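PDB 5ZI9: cytokinin riboside 5'-monophosphate phosphoribohydrolase from Streptomyces coelicolor, which is an enzyme of the SLOG clan, assembled from six copies of a chain built round a Rossmann-type parallel beta sheet with helices on both faces. Local coordinates for residues E63-L68 with V164-G169; V131-E136 with L151-F156; F170-G175 with I200-S205. All coordinates share one frame; numbering follows the deposited sequence.

Overall arrangement
Following the chain from its N terminus, helix 50-67 supplies the first half of contact 1 at its C-terminal end. The chain then lays down strands 74-78 and 106-109 of the central parallel sheet before contact 2 joins strand 130-135 to strand 149-153, closing a short loop without a helix. Helix 156-165 follows, and residues 164-169 return to helix 50-67, so the long loop of contact 1 encloses all of contact 2. The two touch directly, L68 packing on V131 and L133. Contact 3 comes afterwards in series: strand 167-172, which contact 1 enters, pairs with strand 200-203 after one helix. Contacts 2 and 3 pair strands in opposite halves of one sheet, their centres about 21 Å apart.

Contact 1. Residues E63-L68 with V164-G169; sequences EGFGTL and VKYAQG
L68 lays its CB over one face of the Y166 ring, 3.9 Å from L68 CB to the ring centroid and 19° off the normal. This is the tight part of the contact. L68, the first residue to leave helical geometry after helix 50-67, also brings its branch atom CD1 to within 3.9 Å of Y166 CE2, while K165 CG lies above the opposite face, so the ring sits between two aliphatic groups. A flat aromatic suits a slot of this kind. F65 meets Y166 differently: the two side chains cross at about a right angle, with F65 CD1 3.2 Å from Y166 OH. The F65 ring in turn carries K165 on one face. With K165 CG anti to its backbone N (chi1 -176°) and the chain bent further out, CE packs on the ring and K165 NZ stands 4.2 Å from the F65 centroid, a cation-pi contact. K165 NZ also forms a salt bridge to D50 of the third subunit, its strongest polar partner.

The polar side is bridged by water rather than packed directly. No direct hydrogen bond links the two segments; instead a water in the plane of the Y166 ring, at its edge, accepts from Y166 OH at 2.5 Å and donates to F65 O at 2.6 Å, binding the phenol to a carbonyl near the helix end. Residues 167-169 move away into the sheet. Such packing is that of an alpha/beta sandwich of Rossmann type, where the last turns of helices 50-67 and 156-165 come together beside strand 167-172, here at a subunit interface.

Contact 2. Residues V131-E136 with L151-F156; sequences VGLGIE and LNFRYF
L133 and F153 lie side by side and point the same way from neighbouring parallel strands, L133 CB coming within 3.9 Å of F153 CE1. L151 extends the same apolar face, its CD1 4.0 Å from L133 CD2, and M162 of helix 156-165 packs on both L133 and F153. The F153 ring has CG anti to the carbonyl carbon (chi1 -70°), which swings it back along the strand and sets its edge, in plane, toward G134 O. I135 approaches F153 from the other end: its CD1 rests 3.8 Å from F153 CB and reaches on to the backbone of F156, while I135 CG1 meets the edge of the F156 ring. Isoleucine, branched at CB, fills the space beside the strand while its CD1 extends to the turn.

On the other face N152 stands over G134, with N152 OD1 4.1 Å from G134 CA; a glycine leaves room for the amide. The backbone bonds run L151 N to G132 O, G134 N to L151 O (2.6 Å), F153 N to G134 O and E136 N to F153 O.

E136 and R154 cross without pairing: E136 OE1 touches R154 CB at 3.6 Å, but the charged ends diverge. OE1 bonds T33 of the fourth subunit, whereas R154 NE bridges to E60 of its own chain and R154 NH2 to E63 of the second subunit. This is the outer pair of strands within the chain's Rossmann-type parallel sheet, strand 149-153 leading through R154 to Y155, the N-cap of helix 156-165.

Contact 3. Residues F170-G175 with I200-S205; sequences FVVLPG and IVLFGS
Strands 167-172 and 200-203 are the two arms of a beta-alpha-beta unit, joined through helix 177-191, in the parallel sheet of this Rossmann-type fold. Their short axes are 15° from parallel and approach to 4.7 Å, the spacing of hydrogen-bonded neighbours. Three backbone bonds stitch them: V201 N to F170 O, V172 N to V201 O at 2.8 Å, and F203 N to V172 O. V172 therefore uses both its N-H and its C=O toward the same strand, and I200, V171 and L202 add weaker CA-H...O contacts at the same three carbonyls, so each oxygen takes an N-H and a CA-H.

The side chains form two layers. F170, V172, I200 and L202 share one face, where helices 177-191 and 205-220 pack; V172 CB lies 4.2 Å from L202 CD2. V171 and V201 occupy the other face, against helices 239-249 and 88-102, V171 CG1 being 4.5 Å from V201 CB. Valine and isoleucine, branched at CB, suit extended strands buried on both sides, because they fill the space close to the backbone. F170 directs its ring away from strand 200-203, where it meets the rings of F78 and F198.

Past the last bridge the strands separate. L173 and F203 lie side by side and point the same way, L173 CD2 resting 4.2 Å from both F203 CB and F203 CD1. F203 has CG anti to its backbone N (chi1 -167°), which carries the ring outward toward A92 and V239. G204, at the N-cap of helix 205-220, takes a positive phi of 115° that glycine adopts easily. The chain of residues 170-175 then turns at P174, whose ring sits against the opposite carbonyl, with P174 CD 3.2 Å from F203 O.

Contact 1. Residues E63-L68 with V164-G169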
loop_
_atom_site.group_PDB
_atom_site.type_symbol
_atom_site.label_atom_id
_atom_site.label_comp_id
_atom_site.label_asym_id
_atom_site.label_seq_id
_atom_site.Cartn_x
_atom_site.Cartn_y
_atom_site.Cartn_z
ATOM N N GLU B 63 2.984 0.433 12.547
ATOM C CA GLU B 63 3.384 -0.195 13.810
ATOM C C GLU B 63 3.082 0.723 14.968
ATOM O O GLU B 63 2.568 0.287 15.994
ATOM C CB GLU B 63 4.864 -0.530 13.790
ATOM C CG GLU B 63 5.183 -1.795 13.016
ATOM C CD GLU B 63 6.480 -1.769 12.210
ATOM O OE1 GLU B 63 7.484 -1.150 12.638
ATOM O OE2 GLU B 63 6.470 -2.392 11.127
ATOM N N GLY B 64 3.385 2.002 14.793
ATOM C CA GLY B 64 3.043 3.012 15.782
ATOM C C GLY B 64 1.562 3.036 16.126
ATOM O O GLY B 64 1.212 2.891 17.274
ATOM N N PHE B 65 0.691 3.180 15.142
ATOM C CA PHE B 65 -0.726 3.296 15.411
ATOM C C PHE B 65 -1.312 2.042 16.035
ATOM O O PHE B 65 -2.323 2.085 16.727
ATOM C CB PHE B 65 -1.455 3.550 14.118
ATOM C CG PHE B 65 -1.118 4.851 13.465
ATOM C CD1 PHE B 65 -0.402 5.822 14.128
ATOM C CD2 PHE B 65 -1.569 5.121 12.175
ATOM C CE1 PHE B 65 -0.140 7.033 13.523
ATOM C CE2 PHE B 65 -1.305 6.327 11.581
ATOM C CZ PHE B 65 -0.598 7.276 12.255
ATOM N N GLY B 66 -0.698 0.919 15.716
ATOM C CA GLY B 66 -1.121 -0.359 16.191
ATOM C C GLY B 66 -0.767 -0.448 17.646
ATOM O O GLY B 66 -1.620 -0.866 18.424
ATOM N N THR B 67 0.452 -0.055 18.034
ATOM C CA THR B 67 0.824 -0.243 19.409
ATOM C C THR B 67 0.262 0.857 20.297
ATOM O O THR B 67 0.190 0.662 21.481
ATOM C CB THR B 67 2.352 -0.459 19.672
ATOM O OG1 THR B 67 2.995 0.777 19.897
ATOM C CG2 THR B 67 3.091 -1.274 18.564
ATOM N N LEU B 68 -0.141 1.994 19.743
ATOM C CA LEU B 68 -0.720 3.071 20.533
ATOM C C LEU B 68 -2.237 3.149 20.343
ATOM O O LEU B 68 -2.844 4.146 20.669
ATOM C CB LEU B 68 -0.054 4.390 20.164
ATOM C CG LEU B 68 1.470 4.407 20.391
ATOM C CD1 LEU B 68 2.098 5.637 19.756
ATOM C CD2 LEU B 68 1.846 4.359 21.858
ATOM N N VAL B 164 2.260 14.483 18.912
ATOM C CA VAL B 164 1.077 15.371 18.815
ATOM C C VAL B 164 -0.248 14.645 18.734
ATOM O O VAL B 164 -1.195 15.001 19.389
ATOM C CB VAL B 164 1.207 16.305 17.621
ATOM C CG1 VAL B 164 -0.018 17.205 17.504
ATOM C CG2 VAL B 164 2.484 17.138 17.801
ATOM N N LYS B 165 -0.289 13.611 17.924
ATOM C CA LYS B 165 -1.499 12.852 17.653
ATOM C C LYS B 165 -2.109 12.227 18.895
ATOM O O LYS B 165 -3.327 12.128 18.995
ATOM C CB LYS B 165 -1.184 11.751 16.610
ATOM C CG LYS B 165 -2.394 10.929 16.147
ATOM C CD LYS B 165 -2.009 9.833 15.150
ATOM C CE LYS B 165 -2.847 8.573 15.321
ATOM N NZ LYS B 165 -3.933 8.527 14.318
ATOM N N TYR B 166 -1.267 11.742 19.802
ATOM C CA TYR B 166 -1.752 10.995 20.978
ATOM C C TYR B 166 -1.791 11.855 22.224
ATOM O O TYR B 166 -2.170 11.362 23.291
ATOM C CB TYR B 166 -0.927 9.713 21.221
ATOM C CG TYR B 166 -1.139 8.737 20.126
ATOM C CD1 TYR B 166 -2.234 7.902 20.122
ATOM C CD2 TYR B 166 -0.274 8.697 19.016
ATOM C CE1 TYR B 166 -2.456 7.023 19.084
ATOM C CE2 TYR B 166 -0.515 7.840 17.942
ATOM C CZ TYR B 166 -1.592 7.007 17.998
ATOM O OH TYR B 166 -1.830 6.177 16.965
ATOM N N ALA B 167 -1.393 13.121 22.108
ATOM C CA ALA B 167 -1.393 14.031 23.240
ATOM C C ALA B 167 -2.416 15.159 23.049
ATOM O O ALA B 167 -2.867 15.417 21.929
ATOM C CB ALA B 167 -0.007 14.588 23.472
ATOM N N GLN B 168 -2.806 15.783 24.163
ATOM C CA GLN B 168 -3.587 17.016 24.153
ATOM C C GLN B 168 -2.845 18.207 24.690
ATOM O O GLN B 168 -3.440 19.267 24.794
ATOM C CB GLN B 168 -4.899 16.864 24.914
ATOM C CG GLN B 168 -5.930 16.036 24.169
ATOM C CD GLN B 168 -5.984 14.648 24.723
ATOM O OE1 GLN B 168 -6.525 14.472 25.827
ATOM N NE2 GLN B 168 -5.377 13.658 24.011
ATOM N N GLY B 169 -1.559 18.073 24.993
ATOM C CA GLY B 169 -0.777 19.235 25.361
ATOM C C GLY B 169 0.648 18.843 25.637
ATOM O O GLY B 169 0.968 17.641 25.753
HETATM O O HOH W 1 -3.557 4.351 17.039
#

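Contact 2. Residues V131-E136 with L151-F156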
loop_
_atom_site.group_PDB
_atom_site.type_symbol
_atom_site.label_atom_id
_atom_site.label_comp_id
_atom_site.label_asym_id
_atom_site.label_seq_id
_atom_site.Cartn_x
_atom_site.Cartn_y
_atom_site.Cartn_z
ATOM N N VAL B 131 4.469 6.082 28.831
ATOM C CA VAL B 131 4.869 5.828 27.427
ATOM C C VAL B 131 6.257 6.424 27.116
ATOM O O VAL B 131 6.617 7.552 27.509
ATOM C CB VAL B 131 3.806 6.308 26.404
ATOM C CG1 VAL B 131 4.066 5.756 24.990
ATOM C CG2 VAL B 131 2.424 5.880 26.829
ATOM N N GLY B 132 7.045 5.605 26.434
ATOM C CA GLY B 132 8.385 6.007 25.968
ATOM C C GLY B 132 8.543 5.743 24.481
ATOM O O GLY B 132 8.626 4.598 24.077
ATOM N N LEU B 133 8.547 6.815 23.690
ATOM C CA LEU B 133 8.720 6.742 22.237
ATOM C C LEU B 133 10.163 7.045 21.950
ATOM O O LEU B 133 10.543 8.198 21.906
ATOM C CB LEU B 133 7.823 7.763 21.517
ATOM C CG LEU B 133 6.326 7.791 21.880
ATOM C CD1 LEU B 133 5.618 8.792 21.018
ATOM C CD2 LEU B 133 5.627 6.447 21.738
ATOM N N GLY B 134 10.974 6.009 21.792
ATOM C CA GLY B 134 12.409 6.172 21.556
ATOM C C GLY B 134 12.786 6.517 20.128
ATOM O O GLY B 134 11.962 6.473 19.213
ATOM N N ILE B 135 14.043 6.849 19.939
ATOM C CA ILE B 135 14.543 7.115 18.630
ATOM C C ILE B 135 15.944 6.532 18.541
ATOM O O ILE B 135 16.747 6.646 19.481
ATOM C CB ILE B 135 14.505 8.653 18.301
ATOM C CG1 ILE B 135 14.606 8.910 16.784
ATOM C CG2 ILE B 135 15.608 9.424 19.000
ATOM C CD1 ILE B 135 13.330 8.584 16.021
ATOM N N GLU B 136 16.249 5.932 17.401
ATOM C CA GLU B 136 17.595 5.443 17.118
ATOM C C GLU B 136 18.621 6.566 17.264
ATOM O O GLU B 136 18.414 7.646 16.778
ATOM C CB GLU B 136 17.643 4.918 15.671
ATOM C CG GLU B 136 18.971 4.316 15.265
ATOM C CD GLU B 136 19.051 3.946 13.805
ATOM O OE1 GLU B 136 18.085 4.141 12.991
ATOM O OE2 GLU B 136 20.139 3.478 13.465
ATOM N N LEU B 151 8.320 1.981 22.365
ATOM C CA LEU B 151 8.755 1.754 20.981
ATOM C C LEU B 151 9.993 2.500 20.737
ATOM O O LEU B 151 10.138 3.589 21.242
ATOM C CB LEU B 151 7.806 2.315 19.966
ATOM C CG LEU B 151 6.444 1.681 19.850
ATOM C CD1 LEU B 151 5.474 2.652 20.538
ATOM C CD2 LEU B 151 6.127 1.419 18.362
ATOM N N ASN B 152 10.829 1.950 19.868
ATOM C CA ASN B 152 11.998 2.624 19.329
ATOM C C ASN B 152 11.776 2.870 17.861
ATOM O O ASN B 152 11.801 1.924 17.046
ATOM C CB ASN B 152 13.187 1.716 19.460
ATOM C CG ASN B 152 13.559 1.482 20.881
ATOM O OD1 ASN B 152 14.025 2.403 21.533
ATOM N ND2 ASN B 152 13.348 0.264 21.369
ATOM N N PHE B 153 11.547 4.129 17.529
ATOM C CA PHE B 153 11.343 4.527 16.137
ATOM C C PHE B 153 12.671 4.683 15.467
ATOM O O PHE B 153 13.649 5.101 16.107
ATOM C CB PHE B 153 10.610 5.881 16.026
ATOM C CG PHE B 153 9.194 5.804 16.431
ATOM C CD1 PHE B 153 8.846 5.903 17.766
ATOM C CD2 PHE B 153 8.200 5.593 15.472
ATOM C CE1 PHE B 153 7.524 5.810 18.151
ATOM C CE2 PHE B 153 6.869 5.482 15.839
ATOM C CZ PHE B 153 6.535 5.583 17.200
ATOM N N ARG B 154 12.695 4.406 14.167
ATOM C CA ARG B 154 13.879 4.742 13.400
ATOM C C ARG B 154 13.747 5.946 12.485
ATOM O O ARG B 154 14.764 6.568 12.126
ATOM C CB ARG B 154 14.507 3.500 12.760
ATOM C CG ARG B 154 13.681 2.790 11.749
ATOM C CD ARG B 154 13.629 1.296 11.996
ATOM N NE ARG B 154 12.222 0.907 11.935
ATOM C CZ ARG B 154 11.744 -0.259 11.508
ATOM N NH1 ARG B 154 10.418 -0.463 11.545
ATOM N NH2 ARG B 154 12.556 -1.225 11.057
ATOM N N TYR B 155 12.522 6.370 12.222
ATOM C CA TYR B 155 12.303 7.616 11.510
ATOM C C TYR B 155 11.809 8.744 12.419
ATOM O O TYR B 155 10.682 8.742 12.878
ATOM C CB TYR B 155 11.339 7.403 10.361
ATOM C CG TYR B 155 11.781 6.294 9.462
ATOM C CD1 TYR B 155 12.838 6.463 8.592
ATOM C CD2 TYR B 155 11.156 5.055 9.515
ATOM C CE1 TYR B 155 13.254 5.430 7.792
ATOM C CE2 TYR B 155 11.562 4.012 8.711
ATOM C CZ TYR B 155 12.615 4.207 7.852
ATOM O OH TYR B 155 13.050 3.176 7.055
ATOM N N PHE B 156 12.693 9.705 12.637
ATOM C CA PHE B 156 12.457 10.952 13.361
ATOM C C PHE B 156 11.080 11.580 13.156
ATOM O O PHE B 156 10.392 11.974 14.100
ATOM C CB PHE B 156 13.522 11.941 12.891
ATOM C CG PHE B 156 13.767 13.070 13.838
ATOM C CD1 PHE B 156 14.453 12.857 15.074
ATOM C CD2 PHE B 156 13.361 14.375 13.513
ATOM C CE1 PHE B 156 14.705 13.916 15.960
ATOM C CE2 PHE B 156 13.613 15.437 14.412
ATOM C CZ PHE B 156 14.282 15.203 15.622
HETATM O O HOH W 2 17.378 6.763 12.527
#

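Contact 3. Residues F170-G175 with I200-S205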
loop_
_atom_site.group_PDB
_atom_site.type_symbol
_atom_site.label_atom_id
_atom_site.label_comp_id
_atom_site.label_asym_id
_atom_site.label_seq_id
_atom_site.Cartn_x
_atom_site.Cartn_y
_atom_site.Cartn_z
ATOM N N PHE B 170 1.511 19.861 25.720
ATOM C CA PHE B 170 2.922 19.654 26.059
ATOM C C PHE B 170 3.250 20.290 27.397
ATOM O O PHE B 170 2.759 21.367 27.735
ATOM C CB PHE B 170 3.888 20.256 25.024
ATOM C CG PHE B 170 4.030 19.472 23.754
ATOM C CD1 PHE B 170 3.176 18.420 23.413
ATOM C CD2 PHE B 170 4.983 19.851 22.834
ATOM C CE1 PHE B 170 3.323 17.731 22.228
ATOM C CE2 PHE B 170 5.115 19.171 21.632
ATOM C CZ PHE B 170 4.291 18.117 21.333
ATOM N N VAL B 171 4.119 19.613 28.133
ATOM C CA VAL B 171 4.790 20.221 29.244
ATOM C C VAL B 171 6.288 20.104 28.975
ATOM O O VAL B 171 6.798 19.043 28.651
ATOM C CB VAL B 171 4.464 19.536 30.571
ATOM C CG1 VAL B 171 5.072 20.337 31.696
ATOM C CG2 VAL B 171 2.975 19.428 30.762
ATOM N N VAL B 172 6.990 21.197 29.150
ATOM C CA VAL B 172 8.314 21.256 28.697
ATOM C C VAL B 172 9.155 21.627 29.871
ATOM O O VAL B 172 9.193 22.775 30.278
ATOM C CB VAL B 172 8.475 22.299 27.565
ATOM C CG1 VAL B 172 9.896 22.315 27.045
ATOM C CG2 VAL B 172 7.530 21.993 26.414
ATOM N N LEU B 173 9.871 20.643 30.382
ATOM C CA LEU B 173 10.915 20.906 31.350
ATOM C C LEU B 173 12.144 21.513 30.681
ATOM O O LEU B 173 12.328 21.398 29.471
ATOM C CB LEU B 173 11.307 19.608 32.045
ATOM C CG LEU B 173 10.211 19.107 32.978
ATOM C CD1 LEU B 173 10.159 17.601 32.914
ATOM C CD2 LEU B 173 10.458 19.590 34.399
ATOM N N PRO B 174 13.010 22.145 31.478
ATOM C CA PRO B 174 14.208 22.756 30.926
ATOM C C PRO B 174 15.001 21.788 30.048
ATOM O O PRO B 174 15.384 20.709 30.523
ATOM C CB PRO B 174 14.997 23.137 32.182
ATOM C CG PRO B 174 13.945 23.408 33.186
ATOM C CD PRO B 174 12.925 22.339 32.937
ATOM N N GLY B 175 15.232 22.157 28.788
ATOM C CA GLY B 175 15.888 21.262 27.846
ATOM C C GLY B 175 16.905 21.864 26.903
ATOM O O GLY B 175 17.123 23.076 26.880
ATOM N N ILE B 200 0.363 24.451 26.119
ATOM C CA ILE B 200 1.806 24.294 26.141
ATOM C C ILE B 200 2.307 24.996 27.392
ATOM O O ILE B 200 2.117 26.179 27.528
ATOM C CB ILE B 200 2.421 24.941 24.896
ATOM C CG1 ILE B 200 1.937 24.240 23.639
ATOM C CG2 ILE B 200 3.930 24.855 24.908
ATOM C CD1 ILE B 200 2.191 25.063 22.391
ATOM N N VAL B 201 2.982 24.278 28.277
ATOM C CA VAL B 201 3.453 24.832 29.533
ATOM C C VAL B 201 4.955 24.648 29.661
ATOM O O VAL B 201 5.439 23.541 29.585
ATOM C CB VAL B 201 2.769 24.062 30.715
ATOM C CG1 VAL B 201 3.314 24.515 32.077
ATOM C CG2 VAL B 201 1.232 24.153 30.634
ATOM N N LEU B 202 5.699 25.706 29.940
ATOM C CA LEU B 202 7.139 25.569 30.214
ATOM C C LEU B 202 7.387 25.584 31.713
ATOM O O LEU B 202 6.829 26.379 32.402
ATOM C CB LEU B 202 7.950 26.693 29.577
ATOM C CG LEU B 202 7.579 27.286 28.206
ATOM C CD1 LEU B 202 8.783 27.999 27.627
ATOM C CD2 LEU B 202 7.099 26.266 27.194
ATOM N N PHE B 203 8.255 24.725 32.218
ATOM C CA PHE B 203 8.561 24.692 33.620
ATOM C C PHE B 203 9.946 25.267 33.835
ATOM O O PHE B 203 10.893 24.778 33.241
ATOM C CB PHE B 203 8.517 23.265 34.117
ATOM C CG PHE B 203 8.516 23.175 35.598
ATOM C CD1 PHE B 203 9.718 23.217 36.325
ATOM C CD2 PHE B 203 7.315 23.101 36.289
ATOM C CE1 PHE B 203 9.712 23.164 37.712
ATOM C CE2 PHE B 203 7.313 23.038 37.677
ATOM C CZ PHE B 203 8.513 23.063 38.387
ATOM N N GLY B 204 10.067 26.289 34.689
ATOM C CA GLY B 204 11.358 26.854 35.092
ATOM C C GLY B 204 11.507 28.273 34.613
ATOM O O GLY B 204 12.071 28.515 33.570
ATOM N N SER B 205 11.026 29.239 35.373
ATOM C CA SER B 205 11.047 30.648 34.906
ATOM C C SER B 205 12.468 31.271 34.756
ATOM O O SER B 205 12.677 32.110 33.854
ATOM C CB SER B 205 10.146 31.518 35.783
ATOM O OG SER B 205 10.615 31.521 37.110
#